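Local coordinates for protein MgGH51 (Meripilus giganteus, PDB 6ZPV) that probably hydrolyses terminal, non-reducing alpha-L-arabinofuranosyl residues from arabinose-containing glycans, as a fungal GH51 alpha-L-arabinofuranosidase, at residues P481-V486 / D494-D499; G520-P525 / I539-S544; P59-K64 / G92-T97. All coordinates share one frame; numbering follows the deposited sequence. Where two conformers were deposited one is given.

Contact 1. Residues P481-V486 / D494-D499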
# COMPACT_ATOMS: atom_id res chain seq x y z
N PRO A 481 -8.13 3.68 1.61
CA PRO A 481 -6.74 3.31 1.41
C PRO A 481 -6.21 2.38 2.53
O PRO A 481 -6.72 2.34 3.66
CB PRO A 481 -5.96 4.65 1.47
CG PRO A 481 -7.03 5.68 1.24
CD PRO A 481 -8.29 5.11 1.87
N LEU A 482 -5.11 1.69 2.20
CA LEU A 482 -4.42 0.76 3.09
C LEU A 482 -3.61 1.49 4.15
O LEU A 482 -3.63 1.02 5.30
CB LEU A 482 -3.55 -0.12 2.22
CG LEU A 482 -2.80 -1.25 2.93
CD1 LEU A 482 -3.75 -2.21 3.61
CD2 LEU A 482 -1.91 -1.96 1.96
N LEU A 483 -2.86 2.52 3.75
CA LEU A 483 -1.78 3.04 4.59
C LEU A 483 -1.86 4.55 4.71
O LEU A 483 -2.25 5.26 3.76
CB LEU A 483 -0.42 2.63 4.01
CG LEU A 483 -0.03 1.18 4.27
CD1 LEU A 483 1.13 0.74 3.46
CD2 LEU A 483 0.28 0.97 5.74
N GLN A 484 -1.36 5.05 5.84
CA GLN A 484 -1.33 6.49 6.14
C GLN A 484 -0.13 6.89 6.98
O GLN A 484 -0.02 6.47 8.15
CB GLN A 484 -2.58 6.89 6.90
CG GLN A 484 -2.61 8.32 7.40
CD GLN A 484 -3.68 8.58 8.45
OE1 GLN A 484 -4.23 7.68 9.05
NE2 GLN A 484 -3.91 9.86 8.70
N HIS A 485 0.69 7.80 6.45
CA HIS A 485 1.70 8.50 7.27
C HIS A 485 0.96 9.60 7.99
O HIS A 485 0.41 10.52 7.37
CB HIS A 485 2.82 9.08 6.39
CG HIS A 485 4.01 9.42 7.18
ND1 HIS A 485 3.95 10.24 8.32
CD2 HIS A 485 5.28 8.96 7.07
CE1 HIS A 485 5.18 10.26 8.79
NE2 HIS A 485 6.03 9.50 8.06
N VAL A 486 0.91 9.54 9.32
CA VAL A 486 0.14 10.53 10.08
C VAL A 486 0.69 11.93 9.97
O VAL A 486 -0.03 12.87 10.30
CB VAL A 486 -0.04 10.11 11.53
CG1 VAL A 486 -0.80 8.82 11.64
CG2 VAL A 486 1.30 10.09 12.29
N ASP A 494 -7.96 5.54 7.00
CA ASP A 494 -7.03 4.57 6.40
C ASP A 494 -6.88 3.33 7.26
O ASP A 494 -7.03 3.43 8.49
CB ASP A 494 -5.69 5.27 6.16
CG ASP A 494 -5.85 6.53 5.35
OD1 ASP A 494 -6.13 6.45 4.16
OD2 ASP A 494 -5.76 7.66 6.01
N LEU A 495 -6.54 2.20 6.64
CA LEU A 495 -6.54 0.95 7.40
C LEU A 495 -5.42 0.84 8.46
O LEU A 495 -5.68 0.35 9.56
CB LEU A 495 -6.47 -0.26 6.43
CG LEU A 495 -6.96 -1.56 7.05
CD1 LEU A 495 -8.46 -1.54 7.25
CD2 LEU A 495 -6.59 -2.74 6.18
N VAL A 496 -4.23 1.25 8.09
CA VAL A 496 -3.05 1.17 8.95
C VAL A 496 -2.33 2.50 8.89
O VAL A 496 -2.06 2.99 7.79
CB VAL A 496 -2.15 0.01 8.48
CG1 VAL A 496 -0.83 -0.03 9.29
CG2 VAL A 496 -2.87 -1.33 8.58
N SER A 497 -2.00 3.06 10.06
CA SER A 497 -1.33 4.35 10.12
C SER A 497 0.04 4.19 10.75
O SER A 497 0.29 3.18 11.41
CB SER A 497 -2.20 5.37 10.88
OG SER A 497 -3.50 5.45 10.31
N TYR A 498 0.90 5.18 10.59
CA TYR A 498 2.25 5.09 11.18
C TYR A 498 2.88 6.46 11.17
O TYR A 498 2.48 7.36 10.43
CB TYR A 498 3.15 4.10 10.39
CG TYR A 498 3.10 4.34 8.90
CD1 TYR A 498 3.94 5.24 8.27
CD2 TYR A 498 2.11 3.75 8.13
CE1 TYR A 498 3.82 5.52 6.92
CE2 TYR A 498 1.96 4.07 6.80
CZ TYR A 498 2.80 4.95 6.19
OH TYR A 498 2.59 5.24 4.86
N ASP A 499 3.90 6.60 12.01
CA ASP A 499 4.86 7.71 11.86
C ASP A 499 6.23 7.09 11.55
O ASP A 499 6.31 5.93 11.12
CB ASP A 499 4.86 8.60 13.11
CG ASP A 499 5.41 7.96 14.34
OD1 ASP A 499 5.84 6.79 14.33
OD2 ASP A 499 5.44 8.68 15.35
O HOH W 1 -7.00 7.22 9.15

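Contact 2. Residues G520-P525 / I539-S544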
# COMPACT_ATOMS: atom_id res chain seq x y z
N GLY A 520 -13.06 -20.21 5.81
CA GLY A 520 -12.99 -21.51 5.21
C GLY A 520 -13.09 -21.47 3.68
O GLY A 520 -13.30 -20.40 3.08
N ASP A 521 -13.01 -22.62 3.08
CA ASP A 521 -13.18 -22.83 1.64
C ASP A 521 -14.58 -23.28 1.27
O ASP A 521 -14.89 -23.34 0.08
CB ASP A 521 -12.07 -23.74 1.07
CG ASP A 521 -12.04 -25.12 1.67
OD1 ASP A 521 -12.87 -25.41 2.54
OD2 ASP A 521 -11.24 -25.95 1.19
N GLN A 522 -15.43 -23.55 2.26
CA GLN A 522 -16.83 -23.92 2.02
C GLN A 522 -17.74 -22.85 2.64
O GLN A 522 -17.53 -22.47 3.82
CB GLN A 522 -17.18 -25.26 2.67
CG GLN A 522 -16.24 -26.42 2.31
CD GLN A 522 -16.65 -27.69 2.99
OE1 GLN A 522 -17.09 -27.70 4.15
NE2 GLN A 522 -16.56 -28.83 2.26
N TYR A 523 -18.76 -22.39 1.92
CA TYR A 523 -19.79 -21.50 2.48
C TYR A 523 -20.95 -22.35 2.98
O TYR A 523 -21.51 -23.11 2.20
CB TYR A 523 -20.29 -20.45 1.48
CG TYR A 523 -21.32 -19.54 2.10
CD1 TYR A 523 -20.93 -18.55 3.01
CD2 TYR A 523 -22.66 -19.73 1.86
CE1 TYR A 523 -21.87 -17.79 3.68
CE2 TYR A 523 -23.59 -18.95 2.49
CZ TYR A 523 -23.21 -18.01 3.44
OH TYR A 523 -24.14 -17.26 4.13
N LEU A 524 -21.29 -22.17 4.25
CA LEU A 524 -22.42 -22.92 4.87
C LEU A 524 -23.62 -21.98 4.98
O LEU A 524 -23.62 -21.03 5.77
CB LEU A 524 -22.02 -23.42 6.27
CG LEU A 524 -20.95 -24.46 6.32
CD1 LEU A 524 -20.65 -24.82 7.74
CD2 LEU A 524 -21.35 -25.76 5.57
N PRO A 525 -24.69 -22.22 4.18
CA PRO A 525 -25.86 -21.36 4.30
C PRO A 525 -26.43 -21.41 5.72
O PRO A 525 -26.32 -22.44 6.42
CB PRO A 525 -26.88 -21.92 3.28
CG PRO A 525 -26.07 -22.81 2.38
CD PRO A 525 -24.84 -23.27 3.15
N ILE A 539 -21.08 -17.85 7.78
CA ILE A 539 -20.47 -19.08 8.31
C ILE A 539 -19.75 -19.77 7.16
O ILE A 539 -20.34 -20.06 6.11
CB ILE A 539 -21.50 -19.99 8.98
CG1 ILE A 539 -22.27 -19.20 10.05
CG2 ILE A 539 -20.81 -21.20 9.53
CD1 ILE A 539 -23.39 -19.91 10.72
N THR A 540 -18.49 -20.10 7.39
CA THR A 540 -17.67 -20.87 6.46
C THR A 540 -16.97 -22.01 7.16
O THR A 540 -16.94 -22.02 8.41
CB THR A 540 -16.64 -19.98 5.70
OG1 THR A 540 -15.72 -19.43 6.65
CG2 THR A 540 -17.33 -18.90 4.89
N ARG A 541 -16.44 -22.93 6.40
CA ARG A 541 -15.82 -24.16 6.94
C ARG A 541 -14.56 -24.51 6.13
O ARG A 541 -14.63 -24.45 4.90
CB ARG A 541 -16.87 -25.28 6.95
CG ARG A 541 -16.41 -26.61 7.53
CD ARG A 541 -17.57 -27.60 7.67
NE ARG A 541 -17.20 -28.90 8.20
CZ ARG A 541 -16.67 -29.91 7.48
NH1 ARG A 541 -16.45 -29.78 6.16
NH2 ARG A 541 -16.30 -31.03 8.08
N ALA A 542 -13.52 -24.91 6.81
CA ALA A 542 -12.33 -25.47 6.18
C ALA A 542 -12.56 -26.95 5.88
O ALA A 542 -12.74 -27.77 6.80
CB ALA A 542 -11.17 -25.26 7.09
N SER A 543 -12.63 -27.28 4.59
CA SER A 543 -12.97 -28.63 4.17
C SER A 543 -12.04 -29.70 4.78
O SER A 543 -12.54 -30.82 5.05
CB SER A 543 -12.97 -28.71 2.67
OG SER A 543 -11.67 -28.49 2.14
N SER A 544 -10.76 -29.40 4.96
CA SER A 544 -9.70 -30.36 5.33
C SER A 544 -9.81 -30.66 6.83
O SER A 544 -9.50 -31.75 7.23
CB SER A 544 -8.34 -29.82 5.00
OG SER A 544 -8.00 -28.64 5.77
O HOH W 2 -23.86 -18.47 6.67

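Contact 3. Residues P59-K64 / G92-T97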
# COMPACT_ATOMS: atom_id res chain seq x y z
N PRO A 59 21.09 23.16 5.82
CA PRO A 59 22.53 23.29 6.05
C PRO A 59 22.91 22.96 7.48
O PRO A 59 22.13 23.13 8.40
CB PRO A 59 22.77 24.78 5.76
CG PRO A 59 21.44 25.43 6.06
CD PRO A 59 20.39 24.44 5.65
N ILE A 60 24.14 22.52 7.61
CA ILE A 60 24.87 22.49 8.89
C ILE A 60 25.84 23.66 8.84
O ILE A 60 26.61 23.78 7.87
CB ILE A 60 25.57 21.15 9.15
CG1 ILE A 60 24.56 20.04 9.37
CG2 ILE A 60 26.53 21.28 10.32
CD1 ILE A 60 25.16 18.65 9.39
N SER A 61 25.86 24.46 9.88
CA SER A 61 26.80 25.58 10.00
C SER A 61 26.58 26.51 8.81
O SER A 61 25.41 26.78 8.41
CB SER A 61 28.20 25.10 10.24
OG SER A 61 29.08 26.18 10.48
N ASN A 62 27.65 27.06 8.26
CA ASN A 62 27.59 28.08 7.19
C ASN A 62 27.55 27.47 5.79
O ASN A 62 27.87 28.17 4.82
CB ASN A 62 28.72 29.11 7.34
CG ASN A 62 30.09 28.53 7.19
OD1 ASN A 62 30.27 27.31 7.33
ND2 ASN A 62 31.07 29.38 6.95
N ALA A 63 27.19 26.21 5.63
CA ALA A 63 27.07 25.61 4.29
C ALA A 63 26.15 26.42 3.39
O ALA A 63 25.08 26.88 3.84
CB ALA A 63 26.52 24.20 4.42
N LYS A 64 26.50 26.49 2.12
CA LYS A 64 25.63 27.04 1.07
C LYS A 64 25.13 25.88 0.22
O LYS A 64 25.93 25.10 -0.29
CB LYS A 64 26.36 28.09 0.25
CG LYS A 64 26.79 29.28 1.07
N GLY A 92 35.22 23.62 11.73
CA GLY A 92 34.23 22.77 12.35
C GLY A 92 33.40 22.02 11.33
O GLY A 92 33.57 22.20 10.12
N ARG A 93 32.50 21.17 11.81
CA ARG A 93 31.71 20.38 10.83
C ARG A 93 30.88 21.34 9.99
O ARG A 93 30.22 22.26 10.50
CB ARG A 93 30.87 19.35 11.60
CG ARG A 93 29.75 19.89 12.48
CD ARG A 93 29.15 18.88 13.44
NE ARG A 93 28.57 17.71 12.80
CZ ARG A 93 27.29 17.41 12.71
NH1 ARG A 93 26.34 18.21 13.11
NH2 ARG A 93 26.97 16.22 12.23
N VAL A 94 30.85 21.07 8.71
CA VAL A 94 30.08 21.87 7.72
C VAL A 94 29.46 20.86 6.77
O VAL A 94 30.16 19.92 6.35
CB VAL A 94 30.96 22.95 7.03
CG1 VAL A 94 30.14 23.72 6.00
CG2 VAL A 94 31.62 23.91 8.04
N GLY A 95 28.20 21.01 6.38
CA GLY A 95 27.53 20.02 5.59
C GLY A 95 26.07 20.26 5.56
O GLY A 95 25.63 21.40 5.43
N PHE A 96 25.29 19.17 5.64
CA PHE A 96 23.83 19.30 5.48
C PHE A 96 23.16 18.07 6.11
O PHE A 96 23.78 17.02 6.29
CB PHE A 96 23.46 19.49 4.01
CG PHE A 96 24.16 18.54 3.09
CD1 PHE A 96 23.62 17.29 2.78
CD2 PHE A 96 25.36 18.90 2.46
CE1 PHE A 96 24.29 16.45 1.93
CE2 PHE A 96 26.03 18.03 1.64
CZ PHE A 96 25.48 16.80 1.37
N THR A 97 21.89 18.23 6.42
CA THR A 97 21.01 17.20 6.95
C THR A 97 19.83 16.92 6.01
O THR A 97 19.43 17.81 5.26
CB THR A 97 20.52 17.51 8.37
OG1 THR A 97 19.75 18.71 8.32
CG2 THR A 97 21.62 17.61 9.38
O HOH W 3 20.84 20.96 9.68
O HOH W 4 31.22 24.72 10.91

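Contact 1. Residues P481-V486 / D494-D499
Tyr498 lays its ring against the backbone at Gln484 and His485, and the two parallel strands that carry these residues, 483-485 and 496-498, form the parallel part of a small three-stranded mixed sheet beyond the last strand of the parallel eight-stranded barrel. The tight side bears Leu483, His485, Val496 and Tyr498. Tyr498 CG lies between the backbone N and the carbonyl carbon (chi1 48°), and the ring beyond it lies over Gln484 O and His485 N. His485 CA makes a CH-pi contact over its face, 4.1 Å from the centroid, while Leu483 CD2 comes within 3.7 Å of Tyr498 CE2. The ring edge also points at the face of the His485 imidazole in an offset edge-to-face pair, planes 71° apart. Helix 211-219 packs on Leu483, Val496 and Tyr498, Trp102 meets His485 edge-to-face, and Tyr498 OH is bonded to His27 O.

The opposite face is polar but also buried. Ser497 OG donates to Gln484 OE1 at 2.7 Å, tilted 30° from the amide plane, and a water 2.8 Å from the same Gln484 OE1 accepts the N-H of Asp494. The Asp494 side chain crosses that of Gln484 at about a right angle, with OD2 3.3 Å from Gln484 CD; Gln484 NE2 turns instead to Thr489 OG1. Packing thins where the pair ends at the partly exposed Val486 and Asp499, beside an N-acetylglucosamine that touches Val486. Even there Val486 N reaches Tyr498 O at 2.9 Å in a nearly straight bond, with Val486 CG2 3.5 Å from that same oxygen.

Contact 2. Residues G520-P525 / I539-S544
Asp521 grips Ser543 with both carboxylate oxygens: OD1 takes the backbone N of Ser543 at 2.8 Å, and OD2 accepts from Ser543 OG at 2.7 Å through its syn lone pair. Together they fasten the open end of a beta hairpin, where Asp521 and Gln522 both face Arg541 in a classic beta bulge. Gln522 and Arg541 exchange two backbone bonds, N to O each way, and Leu524 N continues the series to Ile539 O. Gly520 N, beyond the bulge, is satisfied by a side chain, giving its hydrogen to Thr540 OG1 at 2.9 Å and 169°; a side chain on Gly520 would run into the Arg541 backbone. Arg541 has two conformers; in one, NH1 donates within the guanidinium plane to Gln522 OE1 at 3.0 Å, the two side chains lying side by side, while NH2 is bonded to Thr626 O. A water accepts from Ile539 N, donates to Leu524 O at 2.7 Å and is hydrogen-bonded to Tyr523 OH. In the sheet, strand 522-523 lies between strands 11-12 and 535-541, the latter flanked in turn by strand 547-554, while Tyr523 and Thr540 rest on helix 454-469.

Contact 3. Residues P59-K64 / G92-T97
Ile60 and Gly95 form an antiparallel hydrogen-bonded pair, with Pro59 and Phe96 as the non-hydrogen-bonded pair beside them, and the bond from Ile60 N to Gly95 O is straight at the hydrogen (2.9 Å, 171°) although the donor stands 53° above the carbonyl plane. The pair lies at the edge of one sheet of a beta sandwich, where strand 57-60 runs out. A type II' turn from Ile60 to Ala63, with Ser61 at positive phi, then takes the chain over to strand 64-69 of the other sheet.

Ile60 carries most of the side-chain contact. Its CG1 is anti to the carbonyl carbon (chi1 -68°), beside the backbone N, and CD1, one bond further out, meets Thr97 CG2 at 3.7 Å. The same methyl sits over one face of the Arg93 guanidinium, 3.9 Å from NH1, while Ile60 CG2 packs near Arg93 O. The opposing Gly95 adds no side chain to this face. Arg93 itself is held by Gln135 OE1 and by a cation-pi contact with Phe177. An alanine in place of Ile60 would probably open a gap between Thr97 and Arg93, leaving the guanidinium without its methyl cover and Thr97 CG2 without its apolar mate.

Around the turn, Ala63 CB presses on Gly95 O at 3.1 Å, and on this same side, away from Ile60, Phe96 packs edge-to-face with Phe84 and Phe192 of the second sheet. Two waters extend the pairing at its ends. One donates to Pro59 O and is hydrogen-bonded to Thr97 OG1. The other accepts from Ser61 OG at 2.6 Å and donates to Arg93 O at 2.7 Å.

Followed from the N terminus, the three contacts close in series; none encloses or crosses another. Contact 3 comes first, closing a loop of 27 residues that includes strands 64-69 and 80-85 and tying the edge of one sheet of the beta sandwich together. Most of the barrel strands follow before contact 1 closes a seven-residue loop after the last of them, near the middle of the molecule. Helix 507-517 then leads to contact 2, which closes a hairpin in the C-terminal antiparallel sheet. Contacts 2 and 3 lie on opposite sides of the chain's centre, their own centres about 64 Å apart, and contact 1 is roughly midway, about 32 and 34 Å from them, centre to centre.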